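Hybrid kinase (Caulobacter vibrioides, PDB 6QRL) binds cyclic di-GMP through this receiver-like domain, part of a hybrid sensor histidine kinase that probably uses ATP to phosphorylate a protein histidine in a phosphorelay. Local coordinates at residues A[25-28]-A[32-35]; A[37-42]-A[66-71]; A[41-46]-A[50-55]; A[75-80]-A[86-91]. All blocks are in the same frame, centred on the assembly; numbering follows the deposited sequence.

How the contacts relate
All four contacts pack a helix or loop of a receiver-like domain against its neighbours, and none has a hydrogen bond between its own two segments. Contact 4 is the buried one, with all three touching residues buried; contacts 1 and 3 are partly buried, and contact 2 lies at the surface. Contacts 2 and 3 share helix 39-45 and touch through Pro68 and Leu52, their centres about 6 Å apart. Contacts 1, 3 and 4 reach the same parallel sheet, through strands 32-36, 51-55 and 73-77. Leucine and valine methyls do the work in contact 4 and leucine and alanine methyls in contact 3, whereas contacts 1 and 2 also set methyl groups against backbone or carboxylate oxygens.

Contact 1 of 4, residues A[25-28]-A[32-35]; sequences QIEA and RAYA
Ile26 meets strand 32-35 with its CG2 methyl because chi1 of -72° turns that branch anti to the backbone N and swings CG1 anti to the carbonyl carbon. Glu27 has a similar chi1, -68°, and its chain then runs extended beyond CG, which carries the carboxylate across to Ala33 although its CB does not head straight for the strand. Ala33 CB is the methyl on which both residues converge. Ile26 CG2 lies 3.9 Å from Ala33 CB, and CD1 of the same isoleucine comes within 4.1 Å of that methyl, so both branches of the isoleucine touch the one methyl. The CG2 methyl also rests on the strand backbone, 3.8 Å from Arg32 C. Glu27 approaches Ala33 from the more exposed side: its CG is 4.1 Å from Ala33 CB and OE1 is 3.9 Å from the same atom, a van der Waals approach of a carboxylate oxygen to a methyl. Arg32 points its CB away and contributes backbone here. Gln25, just before Ile26, faces elsewhere, its NE2 hydrogen-bonded to Leu101 O, and the residue touches bound cyclic di-GMP. The contact closes the helix-to-strand turn of the beta-alpha-beta unit formed by strand 8-12, helix 16-28 and strand 32-36, the last an outermost strand that pairs with 8-12 through Arg32 and Tyr34.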
loop_
_atom_site.group_PDB
_atom_site.type_symbol
_atom_site.label_atom_id
_atom_site.label_comp_id
_atom_site.label_asym_id
_atom_site.label_seq_id
_atom_site.Cartn_x
_atom_site.Cartn_y
_atom_site.Cartn_z
ATOM N N GLN A 25 2.580 -10.877 -7.717
ATOM C CA GLN A 25 2.977 -9.766 -8.628
ATOM C C GLN A 25 4.218 -9.070 -8.079
ATOM O O GLN A 25 5.123 -8.809 -8.888
ATOM C CB GLN A 25 1.865 -8.740 -8.822
ATOM C CG GLN A 25 0.741 -9.289 -9.679
ATOM C CD GLN A 25 -0.339 -8.261 -9.809
ATOM O OE1 GLN A 25 -0.702 -7.633 -8.818
ATOM N NE2 GLN A 25 -0.799 -8.039 -11.036
ATOM N N ILE A 26 4.288 -8.837 -6.759
ATOM C CA ILE A 26 5.465 -8.159 -6.143
ATOM C C ILE A 26 6.698 -9.016 -6.436
ATOM O O ILE A 26 7.679 -8.455 -6.908
ATOM C CB ILE A 26 5.246 -7.934 -4.643
ATOM C CG1 ILE A 26 4.214 -6.834 -4.390
ATOM C CG2 ILE A 26 6.558 -7.652 -3.929
ATOM C CD1 ILE A 26 3.588 -6.889 -3.018
ATOM N N GLU A 27 6.616 -10.332 -6.164
ATOM C CA GLU A 27 7.786 -11.237 -6.252
ATOM C C GLU A 27 8.200 -11.454 -7.716
ATOM O O GLU A 27 9.409 -11.531 -7.945
ATOM C CB GLU A 27 7.523 -12.552 -5.527
ATOM C CG GLU A 27 7.415 -12.385 -4.027
ATOM C CD GLU A 27 7.132 -13.700 -3.324
ATOM O OE1 GLU A 27 6.115 -13.788 -2.574
ATOM O OE2 GLU A 27 7.924 -14.646 -3.545
ATOM N N ALA A 28 7.263 -11.537 -8.664
ATOM C CA ALA A 28 7.563 -11.722 -10.108
ATOM C C ALA A 28 8.314 -10.497 -10.668
ATOM O O ALA A 28 9.126 -10.687 -11.589
ATOM C CB ALA A 28 6.295 -12.010 -10.893
ATOM N N ARG A 32 10.275 -8.131 -2.549
ATOM C CA ARG A 32 9.933 -9.017 -1.399
ATOM C C ARG A 32 8.569 -8.596 -0.850
ATOM O O ARG A 32 8.415 -7.386 -0.541
ATOM C CB ARG A 32 11.006 -8.937 -0.312
ATOM C CG ARG A 32 12.093 -10.004 -0.424
ATOM C CD ARG A 32 13.011 -10.134 0.801
ATOM N NE ARG A 32 14.365 -9.680 0.484
ATOM C CZ ARG A 32 14.719 -8.427 0.156
ATOM N NH1 ARG A 32 13.827 -7.449 0.118
ATOM N NH2 ARG A 32 15.979 -8.156 -0.143
ATOM N N ALA A 33 7.641 -9.558 -0.736
ATOM C CA ALA A 33 6.216 -9.346 -0.381
ATOM C C ALA A 33 5.984 -9.666 1.097
ATOM O O ALA A 33 6.500 -10.682 1.548
ATOM C CB ALA A 33 5.303 -10.175 -1.265
ATOM N N TYR A 34 5.239 -8.817 1.801
ATOM C CA TYR A 34 4.846 -8.967 3.229
ATOM C C TYR A 34 3.315 -8.895 3.319
ATOM O O TYR A 34 2.772 -7.792 3.284
ATOM C CB TYR A 34 5.575 -7.943 4.122
ATOM C CG TYR A 34 7.066 -8.145 4.079
ATOM C CD1 TYR A 34 7.800 -7.559 3.069
ATOM C CD2 TYR A 34 7.729 -9.004 4.952
ATOM C CE1 TYR A 34 9.164 -7.778 2.946
ATOM C CE2 TYR A 34 9.094 -9.239 4.839
ATOM C CZ TYR A 34 9.818 -8.610 3.835
ATOM O OH TYR A 34 11.149 -8.827 3.636
ATOM N N ALA A 35 2.636 -10.049 3.348
ATOM C CA ALA A 35 1.154 -10.135 3.327
ATOM C C ALA A 35 0.612 -9.911 4.739
ATOM O O ALA A 35 1.167 -10.488 5.669
ATOM C CB ALA A 35 0.722 -11.483 2.800
#

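Contact 2 of 4, residues A[37-42]-A[66-71]; sequences VDIASA and KPPAGR
Ile39 and Pro68 make the apolar part of this contact: CG2 of the isoleucine sits 3.7 Å from Pro68 CG and 4.2 Å from Pro68 CD, the two side chains lying obliquely across one another. The methyl therefore bears on the CG-CD side of the proline ring. A second approach sets carbon against oxygen. With chi1 of -63° sending CG1 anti to the carbonyl carbon, the other branch of Ile39 carries CD1 to within 3.7 Å of Lys66 O, while the lysine's amino end leads away. Hydrogen bonds act inside each segment. Asp38, the N-cap of helix 39-45, accepts from Ser41 N through OD1 at 2.9 Å with an angle of 159° at the hydrogen, the donor arriving nearly in line with the C-O bond. In the loop, Pro68 to Arg71 form a type II turn closed by a bond from Arg71 N to Pro68 O of 3.2 Å. Outside the two segments, Arg71 NH2 makes a hydrogen bond to Ala50 O, and Ile54 of strand 51-55 touches both Ile39 and Pro68. The direct contact between loop and helix start is thus van der Waals only, with no hydrogen bond across it, while capping and turn bonds separately fix the backbones that present these groups.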
loop_
_atom_site.group_PDB
_atom_site.type_symbol
_atom_site.label_atom_id
_atom_site.label_comp_id
_atom_site.label_asym_id
_atom_site.label_seq_id
_atom_site.Cartn_x
_atom_site.Cartn_y
_atom_site.Cartn_z
ATOM N N VAL A 37 -3.320 -8.887 7.140
ATOM C CA VAL A 37 -4.810 -8.767 7.051
ATOM C C VAL A 37 -5.268 -7.318 7.231
ATOM O O VAL A 37 -6.412 -7.047 6.893
ATOM C CB VAL A 37 -5.566 -9.662 8.050
ATOM C CG1 VAL A 37 -5.409 -11.114 7.702
ATOM C CG2 VAL A 37 -5.210 -9.347 9.499
ATOM N N ASP A 38 -4.441 -6.422 7.777
ATOM C CA ASP A 38 -4.886 -5.017 8.054
ATOM C C ASP A 38 -3.667 -4.109 8.240
ATOM O O ASP A 38 -2.539 -4.616 8.195
ATOM C CB ASP A 38 -5.871 -4.940 9.227
ATOM C CG ASP A 38 -5.336 -5.415 10.564
ATOM O OD1 ASP A 38 -4.106 -5.423 10.765
ATOM O OD2 ASP A 38 -6.168 -5.725 11.424
ATOM N N ILE A 39 -3.870 -2.821 8.468
ATOM C CA ILE A 39 -2.746 -1.854 8.581
ATOM C C ILE A 39 -1.878 -2.182 9.807
ATOM O O ILE A 39 -0.646 -2.240 9.633
ATOM C CB ILE A 39 -3.284 -0.414 8.595
ATOM C CG1 ILE A 39 -3.987 -0.085 7.272
ATOM C CG2 ILE A 39 -2.152 0.539 8.915
ATOM C CD1 ILE A 39 -4.807 1.188 7.305
ATOM N N ALA A 40 -2.463 -2.400 10.986
ATOM C CA ALA A 40 -1.656 -2.719 12.194
ATOM C C ALA A 40 -0.757 -3.937 11.899
ATOM O O ALA A 40 0.437 -3.858 12.164
ATOM C CB ALA A 40 -2.521 -2.918 13.421
ATOM N N SER A 41 -1.269 -5.008 11.285
ATOM C CA SER A 41 -0.482 -6.249 11.086
ATOM C C SER A 41 0.592 -6.015 10.014
ATOM O O SER A 41 1.680 -6.589 10.097
ATOM C CB SER A 41 -1.392 -7.435 10.818
ATOM O OG SER A 41 -2.126 -7.238 9.608
ATOM N N ALA A 42 0.340 -5.147 9.039
ATOM C CA ALA A 42 1.330 -4.728 8.019
ATOM C C ALA A 42 2.478 -3.958 8.689
ATOM O O ALA A 42 3.636 -4.246 8.381
ATOM C CB ALA A 42 0.645 -3.905 6.957
ATOM N N LYS A 66 -6.951 5.800 6.964
ATOM C CA LYS A 66 -5.776 6.615 7.370
ATOM C C LYS A 66 -4.516 5.856 6.973
ATOM O O LYS A 66 -4.223 4.790 7.507
ATOM C CB LYS A 66 -5.744 6.888 8.877
ATOM C CG LYS A 66 -7.091 7.067 9.551
ATOM C CD LYS A 66 -7.796 8.373 9.192
ATOM C CE LYS A 66 -9.223 8.429 9.712
ATOM N NZ LYS A 66 -10.074 9.318 8.886
ATOM N N PRO A 67 -3.689 6.416 6.081
ATOM C CA PRO A 67 -2.385 5.837 5.802
ATOM C C PRO A 67 -1.498 6.122 7.017
ATOM O O PRO A 67 -1.572 7.195 7.601
ATOM C CB PRO A 67 -1.994 6.600 4.529
ATOM C CG PRO A 67 -2.554 7.975 4.750
ATOM C CD PRO A 67 -3.889 7.712 5.413
ATOM N N PRO A 68 -0.667 5.174 7.482
ATOM C CA PRO A 68 0.206 5.439 8.630
ATOM C C PRO A 68 1.153 6.635 8.414
ATOM O O PRO A 68 1.797 6.757 7.358
ATOM C CB PRO A 68 1.042 4.163 8.766
ATOM C CG PRO A 68 0.297 3.112 7.978
ATOM C CD PRO A 68 -0.516 3.827 6.921
ATOM N N ALA A 69 1.251 7.486 9.428
ATOM C CA ALA A 69 2.127 8.677 9.436
ATOM C C ALA A 69 3.579 8.238 9.199
ATOM O O ALA A 69 4.013 7.207 9.749
ATOM C CB ALA A 69 1.958 9.447 10.735
ATOM N N GLY A 70 4.296 8.983 8.361
ATOM C CA GLY A 70 5.727 8.784 8.096
ATOM C C GLY A 70 5.996 7.566 7.234
ATOM O O GLY A 70 7.177 7.233 7.045
ATOM N N ARG A 71 4.963 6.926 6.683
ATOM C CA ARG A 71 5.132 5.755 5.789
ATOM C C ARG A 71 4.692 6.122 4.368
ATOM O O ARG A 71 4.040 7.186 4.175
ATOM C CB ARG A 71 4.376 4.572 6.393
ATOM C CG ARG A 71 4.880 4.152 7.783
ATOM C CD ARG A 71 6.332 3.683 7.821
ATOM N NE ARG A 71 6.511 2.502 6.970
ATOM C CZ ARG A 71 6.599 1.234 7.370
ATOM N NH1 ARG A 71 6.573 0.931 8.658
ATOM N NH2 ARG A 71 6.727 0.266 6.466
#

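Contact 3 of 4, residues A[41-46]-A[50-55]; sequences SALAGA and AVLLID
Leu43 CD2 and Leu52 CD1 meet at 4.0 Å, methyl against methyl, with the two leucine side chains crossing at about a right angle. At the other end of the contact Ala46 CB and Ala50 CB touch at 3.9 Å, where the chain leaves the helix and turns back toward the strand. The leucine of the helix starts with its CB directed along the interface; chi1 of -70° places CG anti to the carbonyl carbon, and the extended continuation brings a methyl nearer to the strand. In the next shell, Arg71 of the 66-71 loop lies against both leucines. Leu52 is further backed by Ala10, Pro68 and Ser73, while Ala46 rests on Ala10 and Tyr34. At the far end of the strand Asp55, the predicted phosphorylation site, is held by a salt bridge from OD1 to Lys99 and a hydrogen bond between OD2 and Ser13 OG. Small residues and leucines thus seat helix 39-45 on the central strand of the five-stranded parallel sheet, in the alternating alpha/beta fold of receiver domains.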
loop_
_atom_site.group_PDB
_atom_site.type_symbol
_atom_site.label_atom_id
_atom_site.label_comp_id
_atom_site.label_asym_id
_atom_site.label_seq_id
_atom_site.Cartn_x
_atom_site.Cartn_y
_atom_site.Cartn_z
ATOM N N SER A 41 -1.269 -5.008 11.285
ATOM C CA SER A 41 -0.482 -6.249 11.086
ATOM C C SER A 41 0.592 -6.015 10.014
ATOM O O SER A 41 1.680 -6.589 10.097
ATOM C CB SER A 41 -1.392 -7.435 10.818
ATOM O OG SER A 41 -2.126 -7.238 9.608
ATOM N N ALA A 42 0.340 -5.147 9.039
ATOM C CA ALA A 42 1.330 -4.728 8.019
ATOM C C ALA A 42 2.478 -3.958 8.689
ATOM O O ALA A 42 3.636 -4.246 8.381
ATOM C CB ALA A 42 0.645 -3.905 6.957
ATOM N N LEU A 43 2.184 -3.054 9.617
ATOM C CA LEU A 43 3.230 -2.301 10.356
ATOM C C LEU A 43 4.049 -3.272 11.216
ATOM O O LEU A 43 5.264 -3.119 11.260
ATOM C CB LEU A 43 2.588 -1.203 11.207
ATOM C CG LEU A 43 1.980 -0.030 10.424
ATOM C CD1 LEU A 43 1.356 0.980 11.387
ATOM C CD2 LEU A 43 3.003 0.657 9.535
ATOM N N ALA A 44 3.421 -4.254 11.855
ATOM C CA ALA A 44 4.118 -5.183 12.777
ATOM C C ALA A 44 4.954 -6.182 11.972
ATOM O O ALA A 44 5.941 -6.630 12.507
ATOM C CB ALA A 44 3.136 -5.881 13.678
ATOM N N GLY A 45 4.566 -6.529 10.741
ATOM C CA GLY A 45 5.119 -7.687 10.010
ATOM C C GLY A 45 6.090 -7.304 8.896
ATOM O O GLY A 45 6.787 -8.207 8.361
ATOM N N ALA A 46 6.126 -6.030 8.514
ATOM C CA ALA A 46 6.929 -5.592 7.348
ATOM C C ALA A 46 8.119 -4.765 7.825
ATOM O O ALA A 46 8.057 -4.096 8.856
ATOM C CB ALA A 46 6.073 -4.852 6.356
ATOM N N ALA A 50 9.308 -0.666 4.047
ATOM C CA ALA A 50 8.360 -1.261 3.069
ATOM C C ALA A 50 7.370 -0.197 2.591
ATOM O O ALA A 50 6.851 0.601 3.430
ATOM C CB ALA A 50 7.630 -2.424 3.690
ATOM N N VAL A 51 7.073 -0.191 1.294
ATOM C CA VAL A 51 5.888 0.553 0.771
ATOM C C VAL A 51 4.649 -0.273 1.115
ATOM O O VAL A 51 4.702 -1.500 0.895
ATOM C CB VAL A 51 6.006 0.794 -0.741
ATOM C CG1 VAL A 51 4.749 1.414 -1.317
ATOM C CG2 VAL A 51 7.226 1.637 -1.054
ATOM N N LEU A 52 3.586 0.359 1.597
ATOM C CA LEU A 52 2.344 -0.317 2.060
ATOM C C LEU A 52 1.262 -0.218 0.986
ATOM O O LEU A 52 0.868 0.911 0.655
ATOM C CB LEU A 52 1.878 0.331 3.366
ATOM C CG LEU A 52 2.940 0.474 4.456
ATOM C CD1 LEU A 52 2.386 1.216 5.671
ATOM C CD2 LEU A 52 3.471 -0.893 4.869
ATOM N N LEU A 53 0.866 -1.344 0.394
ATOM C CA LEU A 53 -0.322 -1.410 -0.487
ATOM C C LEU A 53 -1.506 -1.721 0.442
ATOM O O LEU A 53 -1.497 -2.776 1.098
ATOM C CB LEU A 53 -0.146 -2.486 -1.557
ATOM C CG LEU A 53 0.596 -2.143 -2.842
ATOM C CD1 LEU A 53 1.500 -0.927 -2.747
ATOM C CD2 LEU A 53 1.337 -3.357 -3.361
ATOM N N ILE A 54 -2.443 -0.784 0.552
ATOM C CA ILE A 54 -3.576 -0.862 1.511
ATOM C C ILE A 54 -4.866 -0.948 0.711
ATOM O O ILE A 54 -5.192 0.038 0.039
ATOM C CB ILE A 54 -3.555 0.326 2.478
ATOM C CG1 ILE A 54 -2.247 0.349 3.273
ATOM C CG2 ILE A 54 -4.758 0.294 3.411
ATOM C CD1 ILE A 54 -2.103 1.555 4.196
ATOM N N ASP A 55 -5.567 -2.072 0.830
ATOM C CA ASP A 55 -6.881 -2.348 0.197
ATOM C C ASP A 55 -7.941 -1.409 0.778
ATOM O O ASP A 55 -8.123 -1.423 1.986
ATOM C CB ASP A 55 -7.239 -3.826 0.384
ATOM C CG ASP A 55 -8.346 -4.336 -0.527
ATOM O OD1 ASP A 55 -9.080 -3.484 -1.086
ATOM O OD2 ASP A 55 -8.503 -5.601 -0.640
#

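Contact 4 of 4, residues A[75-80]-A[86-91]; sequences VLLTPE and DRLKAA
Val75 opens the contact by bringing both its methyls to one atom of the helix: CG1 lies 3.9 Å from Leu88 CD1, and CG2 is 4.1 Å from that same CD1. Its chi1 of 57° puts CG1 between the backbone N and the carbonyl carbon. The valine and leucine side chains cross at about a right angle. Backbone bonds to Gly95 and Leu97 join Val75 to the neighbouring strand 95-98, and Phe93 packs against Val75 as well as Leu88. Next in sequence, Leu76 turns its side chain to the other side of the sheet, against Leu97, while its backbone pairs with Ile54 and Ala56. Leu77 comes back to the helix side. With chi1 of -64° its CG stands anti to the carbonyl carbon, and the extended chain meets Leu88 tip to tip, Leu77 CD2 lying 3.8 Å from Leu88 CD1. That one leucine methyl is thus shared between two strand residues spaced two apart, and all three participants are buried. Beyond the strand, Thr78 N is hydrogen-bonded to Gln81 OE1, which holds the chain as it turns into the short 3-10 segment. Tyr96, a cyclic di-GMP-binding residue, touches both Val75 and Leu77; the nearest part of the bound ligand is about 7 Å from the Val75 side chain. The contact seats the helix of a beta-alpha-beta crossover, strand 73-77, helix 85-91 and strand 95-98, at the edge of a receiver-type parallel sheet, beside the strand that carries ligand-binding residues.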
loop_
_atom_site.group_PDB
_atom_site.type_symbol
_atom_site.label_atom_id
_atom_site.label_comp_id
_atom_site.label_asym_id
_atom_site.label_seq_id
_atom_site.Cartn_x
_atom_site.Cartn_y
_atom_site.Cartn_z
ATOM N N VAL A 75 -3.200 3.182 -2.102
ATOM C CA VAL A 75 -4.518 2.573 -1.805
ATOM C C VAL A 75 -4.984 1.764 -3.028
ATOM O O VAL A 75 -4.845 2.277 -4.161
ATOM C CB VAL A 75 -5.534 3.652 -1.378
ATOM C CG1 VAL A 75 -5.693 4.737 -2.434
ATOM C CG2 VAL A 75 -6.891 3.060 -1.047
ATOM N N LEU A 76 -5.581 0.592 -2.803
ATOM C CA LEU A 76 -6.216 -0.245 -3.865
ATOM C C LEU A 76 -7.717 0.073 -3.935
ATOM O O LEU A 76 -8.417 -0.136 -2.930
ATOM C CB LEU A 76 -6.020 -1.730 -3.535
ATOM C CG LEU A 76 -4.679 -2.373 -3.879
ATOM C CD1 LEU A 76 -3.508 -1.428 -3.751
ATOM C CD2 LEU A 76 -4.446 -3.674 -3.108
ATOM N N LEU A 77 -8.205 0.476 -5.107
ATOM C CA LEU A 77 -9.579 0.984 -5.339
ATOM C C LEU A 77 -10.250 0.161 -6.436
ATOM O O LEU A 77 -9.546 -0.273 -7.368
ATOM C CB LEU A 77 -9.513 2.455 -5.773
ATOM C CG LEU A 77 -8.942 3.435 -4.746
ATOM C CD1 LEU A 77 -8.805 4.830 -5.342
ATOM C CD2 LEU A 77 -9.835 3.500 -3.529
ATOM N N THR A 78 -11.571 0.010 -6.381
ATOM C CA THR A 78 -12.368 -0.387 -7.567
ATOM C C THR A 78 -12.498 0.842 -8.464
ATOM O O THR A 78 -12.362 1.973 -7.988
ATOM C CB THR A 78 -13.736 -0.944 -7.166
ATOM O OG1 THR A 78 -14.514 0.137 -6.639
ATOM C CG2 THR A 78 -13.614 -2.083 -6.165
ATOM N N PRO A 79 -12.786 0.665 -9.770
ATOM C CA PRO A 79 -13.073 1.800 -10.646
ATOM C C PRO A 79 -14.214 2.683 -10.138
ATOM O O PRO A 79 -14.146 3.895 -10.326
ATOM C CB PRO A 79 -13.439 1.148 -11.995
ATOM C CG PRO A 79 -12.816 -0.226 -11.940
ATOM C CD PRO A 79 -12.836 -0.626 -10.477
ATOM N N GLU A 80 -15.194 2.102 -9.442
ATOM C CA GLU A 80 -16.355 2.854 -8.881
ATOM C C GLU A 80 -15.901 3.747 -7.715
ATOM O O GLU A 80 -16.681 4.614 -7.326
ATOM C CB GLU A 80 -17.467 1.914 -8.390
ATOM C CG GLU A 80 -17.980 0.921 -9.440
ATOM C CD GLU A 80 -17.094 -0.314 -9.627
ATOM O OE1 GLU A 80 -16.323 -0.341 -10.624
ATOM O OE2 GLU A 80 -17.163 -1.258 -8.774
ATOM N N ASP A 86 -9.403 12.317 -4.140
ATOM C CA ASP A 86 -8.997 13.602 -3.491
ATOM C C ASP A 86 -8.927 13.423 -1.967
ATOM O O ASP A 86 -7.933 13.828 -1.361
ATOM C CB ASP A 86 -9.900 14.762 -3.913
ATOM C CG ASP A 86 -9.744 15.169 -5.380
ATOM O OD1 ASP A 86 -8.658 14.898 -5.965
ATOM O OD2 ASP A 86 -10.707 15.758 -5.937
ATOM N N ARG A 87 -9.917 12.796 -1.354
ATOM C CA ARG A 87 -9.939 12.546 0.100
ATOM C C ARG A 87 -8.747 11.680 0.528
ATOM O O ARG A 87 -8.149 11.962 1.569
ATOM C CB ARG A 87 -11.241 11.834 0.458
ATOM C CG ARG A 87 -11.351 11.495 1.937
ATOM C CD ARG A 87 -12.702 10.868 2.246
ATOM N NE ARG A 87 -12.801 10.601 3.680
ATOM C CZ ARG A 87 -13.821 9.967 4.257
ATOM N NH1 ARG A 87 -14.818 9.491 3.524
ATOM N NH2 ARG A 87 -13.808 9.768 5.566
ATOM N N LEU A 88 -8.411 10.658 -0.250
ATOM C CA LEU A 88 -7.335 9.700 0.125
ATOM C C LEU A 88 -5.975 10.384 -0.051
ATOM O O LEU A 88 -5.104 10.189 0.821
ATOM C CB LEU A 88 -7.463 8.433 -0.729
ATOM C CG LEU A 88 -8.683 7.575 -0.390
ATOM C CD1 LEU A 88 -9.009 6.590 -1.487
ATOM C CD2 LEU A 88 -8.435 6.820 0.879
ATOM N N LYS A 89 -5.812 11.199 -1.097
ATOM C CA LYS A 89 -4.578 12.017 -1.238
ATOM C C LYS A 89 -4.464 13.001 -0.065
ATOM O O LYS A 89 -3.376 13.070 0.497
ATOM C CB LYS A 89 -4.498 12.700 -2.601
ATOM C CG LYS A 89 -4.452 11.734 -3.781
ATOM C CD LYS A 89 -3.151 10.961 -3.912
ATOM C CE LYS A 89 -1.972 11.841 -4.270
ATOM N NZ LYS A 89 -2.088 12.387 -5.642
ATOM N N ALA A 90 -5.543 13.669 0.342
ATOM C CA ALA A 90 -5.548 14.614 1.493
ATOM C C ALA A 90 -5.203 13.877 2.782
ATOM O O ALA A 90 -4.569 14.485 3.637
ATOM C CB ALA A 90 -6.888 15.301 1.631
ATOM N N ALA A 91 -5.637 12.622 2.936
ATOM C CA ALA A 91 -5.300 11.775 4.102
ATOM C C ALA A 91 -3.795 11.412 4.095
ATOM O O ALA A 91 -3.288 11.028 5.130
ATOM C CB ALA A 91 -6.190 10.560 4.114
#